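Trans-2-enoyl-CoA reductase [NADH] (Treponema denticola ATCC 35405, PDB 4GGO) reduces the carbon-carbon double bond of trans-2-enoyl-CoA thioesters such as crotonyl-CoA with NADH, a step of bacterial fatty acid synthesis. Local coordinates at residues Asp124-Gln129 / Glu211-Gln216; Ala296-Val301 / Glu347-Ala352. One frame throughout, in Å; residues are numbered along the deposited sequence.

Contact 1 of 2, residues Asp124-Gln129 / Glu211-Gln216; sequences DEIKAQ and ERWIKQ
Lys127 lies over one face of the Trp213 indole where helices 124-136 and 208-219 pack in the Rossmann-type fold; the axes of segments 124-129 and 211-216 approach to 11.1 Å at 40°. Its CG sits 3.4 Å above the ring plane, offset toward the rim, and the straight chain then carries CE to 3.4 Å from the centroid of the five-membered ring, nearly on the normal, a CH-pi contact. A bend at the last torsion (chi4 61°) leaves NZ over the same ring, 3.6 Å from that centroid, as a cation-pi partner. Tryptophan offers a broad flat face, and lysine suits it because CG and CE lie against the indole while the ammonium reaches Asp209 in a salt bridge and the carbonyl of the NAD-binding residue Ala121 in a hydrogen bond.

Beside this cation-pi pair, Arg212 stays extended from CG to NE and grips Asp124 side-on, NE to OD1 and NH2 to OD2, two N-H donors matched to two syn lone pairs, with carboxylate and guanidinium nearly coplanar. NH2 also bridges to Asp157. Gln216 reaches both neighbours: its OE1 lies 3.3 Å from CD of Lys127, and its NE2 donates to Asp124 OD1 from above the carboxylate plane, at 3.0 Å.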
loop_
_atom_site.group_PDB
_atom_site.type_symbol
_atom_site.label_atom_id
_atom_site.label_comp_id
_atom_site.label_asym_id
_atom_site.label_seq_id
_atom_site.Cartn_x
_atom_site.Cartn_y
_atom_site.Cartn_z
ATOM N N ASP A 124 4.857 -20.861 -3.656
ATOM C CA ASP A 124 4.752 -21.314 -5.040
ATOM C C ASP A 124 3.364 -21.876 -5.340
ATOM O O ASP A 124 2.948 -21.928 -6.498
ATOM C CB ASP A 124 5.821 -22.364 -5.354
ATOM C CG ASP A 124 7.210 -21.764 -5.482
ATOM O OD1 ASP A 124 7.317 -20.582 -5.875
ATOM O OD2 ASP A 124 8.194 -22.477 -5.196
ATOM N N GLU A 125 2.654 -22.296 -4.296
ATOM C CA GLU A 125 1.305 -22.828 -4.452
ATOM C C GLU A 125 0.359 -21.742 -4.947
ATOM O O GLU A 125 -0.422 -21.958 -5.873
ATOM C CB GLU A 125 0.783 -23.398 -3.131
ATOM C CG GLU A 125 1.764 -24.294 -2.395
ATOM C CD GLU A 125 2.598 -23.532 -1.384
ATOM O OE1 GLU A 125 3.776 -23.241 -1.680
ATOM O OE2 GLU A 125 2.076 -23.229 -0.290
ATOM N N ILE A 126 0.435 -20.572 -4.319
ATOM C CA ILE A 126 -0.402 -19.440 -4.699
ATOM C C ILE A 126 -0.058 -18.951 -6.104
ATOM O O ILE A 126 -0.948 -18.613 -6.887
ATOM C CB ILE A 126 -0.293 -18.292 -3.674
ATOM C CG1 ILE A 126 -0.995 -18.688 -2.375
ATOM C CG2 ILE A 126 -0.894 -17.009 -4.224
ATOM C CD1 ILE A 126 -2.418 -19.165 -2.575
ATOM N N LYS A 127 1.231 -18.933 -6.425
ATOM C CA LYS A 127 1.672 -18.596 -7.774
ATOM C C LYS A 127 1.104 -19.585 -8.788
ATOM O O LYS A 127 0.722 -19.202 -9.896
ATOM C CB LYS A 127 3.200 -18.570 -7.857
ATOM C CG LYS A 127 3.846 -17.387 -7.145
ATOM C CD LYS A 127 5.362 -17.426 -7.282
ATOM C CE LYS A 127 6.014 -16.216 -6.627
ATOM N NZ LYS A 127 5.736 -16.142 -5.164
ATOM N N ALA A 128 1.044 -20.855 -8.400
ATOM C CA ALA A 128 0.504 -21.898 -9.265
ATOM C C ALA A 128 -0.985 -21.685 -9.523
ATOM O O ALA A 128 -1.466 -21.899 -10.636
ATOM C CB ALA A 128 0.750 -23.274 -8.658
ATOM N N GLN A 129 -1.708 -21.260 -8.492
ATOM C CA GLN A 129 -3.138 -21.000 -8.619
ATOM C C GLN A 129 -3.396 -19.819 -9.551
ATOM O O GLN A 129 -4.387 -19.802 -10.284
ATOM C CB GLN A 129 -3.766 -20.744 -7.247
ATOM C CG GLN A 129 -3.643 -21.913 -6.280
ATOM C CD GLN A 129 -4.355 -21.666 -4.965
ATOM O OE1 GLN A 129 -5.343 -20.936 -4.908
ATOM N NE2 GLN A 129 -3.850 -22.271 -3.896
ATOM N N GLU A 211 10.569 -10.624 -8.247
ATOM C CA GLU A 211 11.279 -11.197 -9.381
ATOM C C GLU A 211 10.851 -12.645 -9.609
ATOM O O GLU A 211 10.780 -13.109 -10.746
ATOM C CB GLU A 211 12.790 -11.116 -9.157
ATOM C CG GLU A 211 13.624 -11.440 -10.386
ATOM C CD GLU A 211 15.105 -11.207 -10.162
ATOM O OE1 GLU A 211 15.558 -11.317 -9.004
ATOM O OE2 GLU A 211 15.816 -10.904 -11.144
ATOM N N ARG A 212 10.556 -13.349 -8.521
ATOM C CA ARG A 212 10.105 -14.732 -8.611
ATOM C C ARG A 212 8.740 -14.802 -9.288
ATOM O O ARG A 212 8.493 -15.683 -10.110
ATOM C CB ARG A 212 10.047 -15.373 -7.222
ATOM C CG ARG A 212 9.945 -16.893 -7.244
ATOM C CD ARG A 212 9.847 -17.460 -5.836
ATOM N NE ARG A 212 9.832 -18.921 -5.826
ATOM C CZ ARG A 212 10.891 -19.679 -5.562
ATOM N NH1 ARG A 212 12.058 -19.117 -5.278
ATOM N NH2 ARG A 212 10.782 -21.001 -5.574
ATOM N N TRP A 213 7.860 -13.865 -8.940
ATOM C CA TRP A 213 6.549 -13.769 -9.575
ATOM C C TRP A 213 6.687 -13.538 -11.075
ATOM O O TRP A 213 6.035 -14.205 -11.876
ATOM C CB TRP A 213 5.724 -12.640 -8.954
ATOM C CG TRP A 213 4.899 -13.053 -7.773
ATOM C CD1 TRP A 213 5.218 -12.902 -6.455
ATOM C CD2 TRP A 213 3.612 -13.681 -7.805
ATOM N NE1 TRP A 213 4.211 -13.401 -5.663
ATOM C CE2 TRP A 213 3.213 -13.884 -6.468
ATOM C CE3 TRP A 213 2.759 -14.094 -8.833
ATOM C CZ2 TRP A 213 1.999 -14.481 -6.134
ATOM C CZ3 TRP A 213 1.554 -14.684 -8.499
ATOM C CH2 TRP A 213 1.185 -14.872 -7.162
ATOM N N ILE A 214 7.545 -12.592 -11.446
ATOM C CA ILE A 214 7.735 -12.232 -12.847
ATOM C C ILE A 214 8.351 -13.368 -13.662
ATOM O O ILE A 214 7.859 -13.702 -14.739
ATOM C CB ILE A 214 8.606 -10.967 -12.993
ATOM C CG1 ILE A 214 7.959 -9.787 -12.265
ATOM C CG2 ILE A 214 8.825 -10.635 -14.460
ATOM C CD1 ILE A 214 6.558 -9.470 -12.739
ATOM N N LYS A 215 9.424 -13.959 -13.143
ATOM C CA LYS A 215 10.125 -15.032 -13.846
ATOM C C LYS A 215 9.242 -16.258 -14.083
ATOM O O LYS A 215 9.329 -16.896 -15.131
ATOM C CB LYS A 215 11.403 -15.429 -13.099
ATOM C CG LYS A 215 12.489 -14.362 -13.120
ATOM C CD LYS A 215 13.696 -14.779 -12.293
ATOM C CE LYS A 215 14.437 -15.942 -12.930
ATOM N NZ LYS A 215 15.037 -15.565 -14.241
ATOM N N GLN A 216 8.393 -16.581 -13.111
ATOM C CA GLN A 216 7.471 -17.704 -13.254
ATOM C C GLN A 216 6.389 -17.411 -14.289
ATOM O O GLN A 216 6.056 -18.266 -15.109
ATOM C CB GLN A 216 6.831 -18.069 -11.912
ATOM C CG GLN A 216 7.763 -18.783 -10.945
ATOM C CD GLN A 216 7.022 -19.409 -9.779
ATOM O OE1 GLN A 216 5.801 -19.562 -9.816
ATOM N NE2 GLN A 216 7.756 -19.772 -8.734
#

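Contact 2 of 2, residues Ala296-Val301 / Glu347-Ala352; sequences ASLFKV and EDVQKA
Leu298 and Val301 of helix 291-305 meet Val349 and Ala352 at the start of helix 347-359 in an apolar helix-helix contact. The axes of segments 296-301 and 347-352 approach to 9.7 Å at an angle of 127°, and the contact continues to Val353, which both Leu298 and Val301 touch. A salt bridge from Asp348 to Lys305 adds a polar tie between the two helices.

Along the first segment, Leu298 comes first. Its CG is anti to the backbone N (chi1 -176°), and from there the branch CD1 reaches CG1 of Val349 at 3.8 Å; leucine suits the place because its branch point lies one carbon further out than valine's. The same methyl lies 4.3 Å from NE2 of Gln350, a van der Waals approach; the amide nitrogen instead hydrogen-bonds to the carbonyl of Glu344 and the hydroxyl of Tyr294.

One turn on, Val301 points at the other helix, where the backbones come closest, its CA 6.7 Å from that of Ala352. CG1 touches CB of Ala352 at 3.7 Å, and CG2 flanks the same methyl at 4.1 Å. The small alanine allows this close approach, while the branched valine offers two methyls to it.

With no hydrogen bond between the segments, shape fit, dispersion and the exclusion of water join them, not directional bonds.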
loop_
_atom_site.group_PDB
_atom_site.type_symbol
_atom_site.label_atom_id
_atom_site.label_comp_id
_atom_site.label_asym_id
_atom_site.label_seq_id
_atom_site.Cartn_x
_atom_site.Cartn_y
_atom_site.Cartn_z
ATOM N N ALA A 296 1.271 13.426 10.737
ATOM C CA ALA A 296 0.254 14.324 11.274
ATOM C C ALA A 296 0.512 15.759 10.822
ATOM O O ALA A 296 -0.419 16.500 10.501
ATOM C CB ALA A 296 0.218 14.242 12.792
ATOM N N SER A 297 1.784 16.140 10.793
ATOM C CA SER A 297 2.173 17.466 10.337
ATOM C C SER A 297 2.034 17.572 8.823
ATOM O O SER A 297 1.618 18.607 8.303
ATOM C CB SER A 297 3.611 17.772 10.757
ATOM O OG SER A 297 3.767 17.629 12.159
ATOM N N LEU A 298 2.385 16.495 8.126
ATOM C CA LEU A 298 2.298 16.448 6.670
ATOM C C LEU A 298 0.851 16.568 6.212
ATOM O O LEU A 298 0.550 17.313 5.280
ATOM C CB LEU A 298 2.905 15.149 6.133
ATOM C CG LEU A 298 2.977 15.011 4.610
ATOM C CD1 LEU A 298 4.015 15.967 4.036
ATOM C CD2 LEU A 298 3.282 13.575 4.209
ATOM N N PHE A 299 -0.039 15.830 6.870
ATOM C CA PHE A 299 -1.462 15.876 6.549
ATOM C C PHE A 299 -1.992 17.295 6.731
ATOM O O PHE A 299 -2.758 17.795 5.908
ATOM C CB PHE A 299 -2.260 14.912 7.434
ATOM C CG PHE A 299 -1.954 13.454 7.195
ATOM C CD1 PHE A 299 -1.173 13.053 6.123
ATOM C CD2 PHE A 299 -2.461 12.485 8.045
ATOM C CE1 PHE A 299 -0.896 11.713 5.908
ATOM C CE2 PHE A 299 -2.189 11.144 7.835
ATOM C CZ PHE A 299 -1.407 10.760 6.764
ATOM N N LYS A 300 -1.570 17.939 7.813
ATOM C CA LYS A 300 -1.992 19.300 8.118
ATOM C C LYS A 300 -1.558 20.275 7.026
ATOM O O LYS A 300 -2.366 21.045 6.505
ATOM C CB LYS A 300 -1.416 19.740 9.462
ATOM C CG LYS A 300 -1.883 21.112 9.919
ATOM C CD LYS A 300 -3.378 21.113 10.189
ATOM C CE LYS A 300 -3.805 22.373 10.922
ATOM N NZ LYS A 300 -5.247 22.333 11.294
ATOM N N VAL A 301 -0.276 20.232 6.686
ATOM C CA VAL A 301 0.290 21.125 5.684
ATOM C C VAL A 301 -0.317 20.899 4.300
ATOM O O VAL A 301 -0.707 21.851 3.621
ATOM C CB VAL A 301 1.824 20.969 5.607
ATOM C CG1 VAL A 301 2.385 21.741 4.427
ATOM C CG2 VAL A 301 2.472 21.429 6.909
ATOM N N GLU A 347 9.713 21.267 -1.888
ATOM C CA GLU A 347 10.449 22.087 -0.934
ATOM C C GLU A 347 9.516 22.897 -0.039
ATOM O O GLU A 347 9.721 22.976 1.171
ATOM C CB GLU A 347 11.416 23.019 -1.665
ATOM C CG GLU A 347 12.287 23.845 -0.732
ATOM C CD GLU A 347 13.078 24.911 -1.454
ATOM O OE1 GLU A 347 13.835 24.568 -2.385
ATOM O OE2 GLU A 347 12.946 26.095 -1.084
ATOM N N ASP A 348 8.484 23.486 -0.637
ATOM C CA ASP A 348 7.549 24.315 0.115
ATOM C C ASP A 348 6.770 23.488 1.138
ATOM O O ASP A 348 6.440 23.972 2.222
ATOM C CB ASP A 348 6.609 25.069 -0.833
ATOM C CG ASP A 348 5.633 24.153 -1.550
ATOM O OD1 ASP A 348 6.071 23.364 -2.416
ATOM O OD2 ASP A 348 4.422 24.234 -1.255
ATOM N N VAL A 349 6.492 22.236 0.793
ATOM C CA VAL A 349 5.822 21.332 1.718
ATOM C C VAL A 349 6.746 20.937 2.868
ATOM O O VAL A 349 6.381 21.062 4.034
ATOM C CB VAL A 349 5.304 20.063 1.008
ATOM C CG1 VAL A 349 4.832 19.031 2.033
ATOM C CG2 VAL A 349 4.181 20.414 0.039
ATOM N N GLN A 350 7.948 20.474 2.531
ATOM C CA GLN A 350 8.896 19.982 3.529
ATOM C C GLN A 350 9.353 21.059 4.513
ATOM O O GLN A 350 9.564 20.781 5.693
ATOM C CB GLN A 350 10.105 19.332 2.850
ATOM C CG GLN A 350 9.798 17.985 2.208
ATOM C CD GLN A 350 9.303 16.962 3.213
ATOM O OE1 GLN A 350 9.923 16.746 4.255
ATOM N NE2 GLN A 350 8.172 16.333 2.910
ATOM N N LYS A 351 9.505 22.287 4.029
ATOM C CA LYS A 351 9.901 23.382 4.904
ATOM C C LYS A 351 8.775 23.752 5.865
ATOM O O LYS A 351 9.018 24.065 7.028
ATOM C CB LYS A 351 10.359 24.591 4.088
ATOM C CG LYS A 351 11.714 24.386 3.431
ATOM C CD LYS A 351 12.294 25.693 2.919
ATOM C CE LYS A 351 11.425 26.295 1.833
ATOM N NZ LYS A 351 12.076 27.479 1.210
ATOM N N ALA A 352 7.541 23.698 5.376
ATOM C CA ALA A 352 6.380 23.969 6.213
ATOM C C ALA A 352 6.200 22.879 7.270
ATOM O O ALA A 352 5.851 23.163 8.416
ATOM C CB ALA A 352 5.130 24.095 5.359
#

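In the fold
Contacts 1 and 2 lie on opposite sides of the chain's centre, their own centres 40 Å apart and their nearest atoms about 28 Å apart, so neither touches the other. Each comes near residues that bind a ligand. In contact 1 the Trp213 side chain is about 4 Å from that of Ala121 and about 5 Å from that of Leu148, both NAD-binding residues. In contact 2 the Leu298 side chain is about 5 Å from that of the substrate-binding Tyr234 and about 8 Å from that of Leu280, which binds NAD. Contact 1 thus borders NAD-binding residues, and contact 2, held by aliphatic groups across its segments, lies nearer the substrate-binding Tyr234.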